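Local atomic coordinates of 3,4-dihydroxy-2-butanone 4-phosphate synthase (Candida albicans, PDB entry 1TKS), a protein that catalyses the conversion of D-ribulose 5-phosphate to formate and 3,4-dihydroxy-2-butanone 4-phosphate, a step of riboflavin biosynthesis. Residues Asn17-Leu21 with Lys46-Leu50. Numbering follows the deposited sequence.
Sequences NGEFL and KMAFL
A Schellman motif at the C-terminal end of helix 8-16 meets helix 44-52 here, with G18 taking the hydrogen bond of K46 and F20 packing on K46, F49 and L50. G18 is the C-prime residue: its phi is positive (81°), and the motif's two bonds run from E19 N to A14 O and from G18 N to Y15 O. The G18 carbonyl accepts a hydrogen bond from K46, NZ to O 2.7 Å, with the donor tilted 33° out of the carbonyl plane. The lysine chain, extended beyond CG, carries NZ from the helix to the G18 carbonyl. A water accepts from K46 NZ (3.0 Å) and donates to N17 O, so NZ holds the G18 carbonyl directly and the N17 carbonyl through the water.

The chain that leaves helix 8-16 leads into strand 21-24, which pairs antiparallel with strand 34-38 in the mixed sheet, and F20 sits between helix 44-52 and this sheet, touching L35 and M37. The F20 ring points an edge at the backbone of helix 44-52: CZ is 3.4 Å from K46 O, near the ring plane. That oxygen also accepts the helical bond from L50 N. Around the same end of the ring, F20 CE1 reaches F49 CD2 at 3.8 Å and F20 CZ lies 3.9 Å from L50 CB. The F20 and F49 rings are oblique, planes at 32° and centroids 5.9 Å apart. The F49 ring also meets Y53 and H188 edge-to-face.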
ATOM      1  N   ASN B  17      18.021 -17.704   5.027  1.00 18.71           N
ATOM      2  CA  ASN B  17      18.889 -17.293   3.927  1.00 20.05           C
ATOM      3  C   ASN B  17      18.305 -16.131   3.118  1.00 17.72           C
ATOM      4  O   ASN B  17      18.759 -15.845   2.011  1.00 18.69           O
ATOM      5  CB  ASN B  17      19.166 -18.490   3.007  1.00 24.89           C
ATOM      6  CG  ASN B  17      20.581 -18.485   2.438  1.00 30.02           C
ATOM      7  OD1 ASN B  17      20.985 -19.421   1.742  1.00 34.33           O
ATOM      8  ND2 ASN B  17      21.340 -17.435   2.735  1.00 32.22           N
ATOM      9  N   GLY B  18      17.289 -15.476   3.675  1.00 15.28           N
ATOM     10  CA  GLY B  18      16.688 -14.329   3.014  1.00 12.54           C
ATOM     11  C   GLY B  18      15.669 -14.584   1.918  1.00 11.78           C
ATOM     12  O   GLY B  18      15.375 -13.688   1.125  1.00 11.31           O
ATOM     13  N   GLU B  19      15.127 -15.793   1.860  1.00 10.52           N
ATOM     14  CA  GLU B  19      14.135 -16.096   0.844  1.00 12.21           C
ATOM     15  C   GLU B  19      12.748 -15.784   1.360  1.00 11.41           C
ATOM     16  O   GLU B  19      12.519 -15.676   2.567  1.00 10.07           O
ATOM     17  CB  GLU B  19      14.164 -17.575   0.453  1.00 13.23           C
ATOM     18  CG  GLU B  19      15.508 -18.104   0.020  1.00 14.33           C
ATOM     19  CD  GLU B  19      15.423 -19.530  -0.482  1.00 17.02           C
ATOM     20  OE1 GLU B  19      16.435 -20.254  -0.381  1.00 19.37           O
ATOM     21  OE2 GLU B  19      14.347 -19.925  -0.986  1.00 14.00           O
ATOM     22  N   PHE B  20      11.830 -15.641   0.418  1.00 11.54           N
ATOM     23  CA  PHE B  20      10.435 -15.398   0.726  1.00 10.92           C
ATOM     24  C   PHE B  20       9.816 -16.768   0.953  1.00 10.37           C
ATOM     25  O   PHE B  20      10.367 -17.793   0.542  1.00 11.68           O
ATOM     26  CB  PHE B  20       9.714 -14.776  -0.469  1.00 11.51           C
ATOM     27  CG  PHE B  20       9.822 -13.290  -0.557  1.00  8.94           C
ATOM     28  CD1 PHE B  20      10.589 -12.687  -1.549  1.00 10.26           C
ATOM     29  CD2 PHE B  20       9.119 -12.484   0.331  1.00  8.06           C
ATOM     30  CE1 PHE B  20      10.643 -11.296  -1.657  1.00  7.26           C
ATOM     31  CE2 PHE B  20       9.170 -11.097   0.229  1.00  9.68           C
ATOM     32  CZ  PHE B  20       9.934 -10.502  -0.766  1.00  7.76           C
ATOM     33  N   LEU B  21       8.673 -16.768   1.619  1.00 10.08           N
ATOM     34  CA  LEU B  21       7.898 -17.974   1.838  1.00  8.93           C
ATOM     35  C   LEU B  21       6.468 -17.555   1.537  1.00  7.76           C
ATOM     36  O   LEU B  21       6.062 -16.442   1.866  1.00  8.06           O
ATOM     37  CB  LEU B  21       7.994 -18.466   3.285  1.00 11.26           C
ATOM     38  CG  LEU B  21       9.276 -19.190   3.691  1.00  9.24           C
ATOM     39  CD1 LEU B  21       9.201 -19.565   5.167  1.00 11.12           C
ATOM     40  CD2 LEU B  21       9.459 -20.439   2.841  1.00 11.51           C
ATOM     41  N   LYS B  46      14.303  -7.129  -3.472  1.00 10.05           N
ATOM     42  CA  LYS B  46      13.290  -8.009  -2.897  1.00  8.96           C
ATOM     43  C   LYS B  46      12.004  -7.265  -2.581  1.00  8.28           C
ATOM     44  O   LYS B  46      10.912  -7.832  -2.676  1.00  8.75           O
ATOM     45  CB  LYS B  46      13.841  -8.696  -1.648  1.00  9.01           C
ATOM     46  CG  LYS B  46      14.857  -9.778  -1.981  1.00 11.91           C
ATOM     47  CD  LYS B  46      15.586 -10.279  -0.750  1.00 14.46           C
ATOM     48  CE  LYS B  46      16.456 -11.474  -1.102  1.00 17.13           C
ATOM     49  NZ  LYS B  46      17.216 -11.985   0.065  1.00 18.57           N
ATOM     50  N   MET B  47      12.135  -5.994  -2.208  1.00  8.86           N
ATOM     51  CA  MET B  47      10.962  -5.173  -1.921  1.00  8.07           C
ATOM     52  C   MET B  47      10.261  -4.866  -3.245  1.00  9.86           C
ATOM     53  O   MET B  47       9.033  -4.829  -3.321  1.00  8.75           O
ATOM     54  CB  MET B  47      11.358  -3.859  -1.241  1.00  8.67           C
ATOM     55  CG  MET B  47      10.168  -2.933  -0.979  1.00 10.23           C
ATOM     56  SD  MET B  47       8.932  -3.573   0.188  1.00  8.22           S
ATOM     57  CE  MET B  47       7.818  -4.442  -0.823  1.00 19.65           C
ATOM     58  N   ALA B  48      11.049  -4.637  -4.291  1.00 10.23           N
ATOM     59  CA  ALA B  48      10.473  -4.350  -5.594  1.00  9.82           C
ATOM     60  C   ALA B  48       9.682  -5.576  -6.049  1.00  8.50           C
ATOM     61  O   ALA B  48       8.620  -5.451  -6.661  1.00  8.80           O
ATOM     62  CB  ALA B  48      11.564  -4.020  -6.605  1.00  9.87           C
ATOM     63  N   PHE B  49      10.207  -6.760  -5.742  1.00  8.19           N
ATOM     64  CA  PHE B  49       9.555  -8.012  -6.102  1.00  7.34           C
ATOM     65  C   PHE B  49       8.253  -8.138  -5.323  1.00  7.77           C
ATOM     66  O   PHE B  49       7.199  -8.437  -5.894  1.00  8.23           O
ATOM     67  CB  PHE B  49      10.470  -9.194  -5.773  1.00  6.94           C
ATOM     68  CG  PHE B  49       9.902 -10.534  -6.155  1.00  9.08           C
ATOM     69  CD1 PHE B  49      10.075 -11.041  -7.440  1.00  9.58           C
ATOM     70  CD2 PHE B  49       9.217 -11.303  -5.216  1.00  8.40           C
ATOM     71  CE1 PHE B  49       9.572 -12.298  -7.786  1.00 10.48           C
ATOM     72  CE2 PHE B  49       8.711 -12.558  -5.552  1.00  9.58           C
ATOM     73  CZ  PHE B  49       8.893 -13.059  -6.843  1.00  9.93           C
ATOM     74  N   LEU B  50       8.324  -7.898  -4.019  1.00  6.51           N
ATOM     75  CA  LEU B  50       7.142  -7.987  -3.167  1.00  6.89           C
ATOM     76  C   LEU B  50       6.034  -7.059  -3.665  1.00  7.53           C
ATOM     77  O   LEU B  50       4.888  -7.472  -3.796  1.00  8.30           O
ATOM     78  CB  LEU B  50       7.512  -7.639  -1.714  1.00  6.99           C
ATOM     79  CG  LEU B  50       6.365  -7.696  -0.697  1.00  8.06           C
ATOM     80  CD1 LEU B  50       5.735  -9.091  -0.697  1.00  8.04           C
ATOM     81  CD2 LEU B  50       6.889  -7.359   0.689  1.00  8.95           C
TER
HETATM   82  O   HOH W   1      18.171 -14.675  -0.864  1.00 25.94           O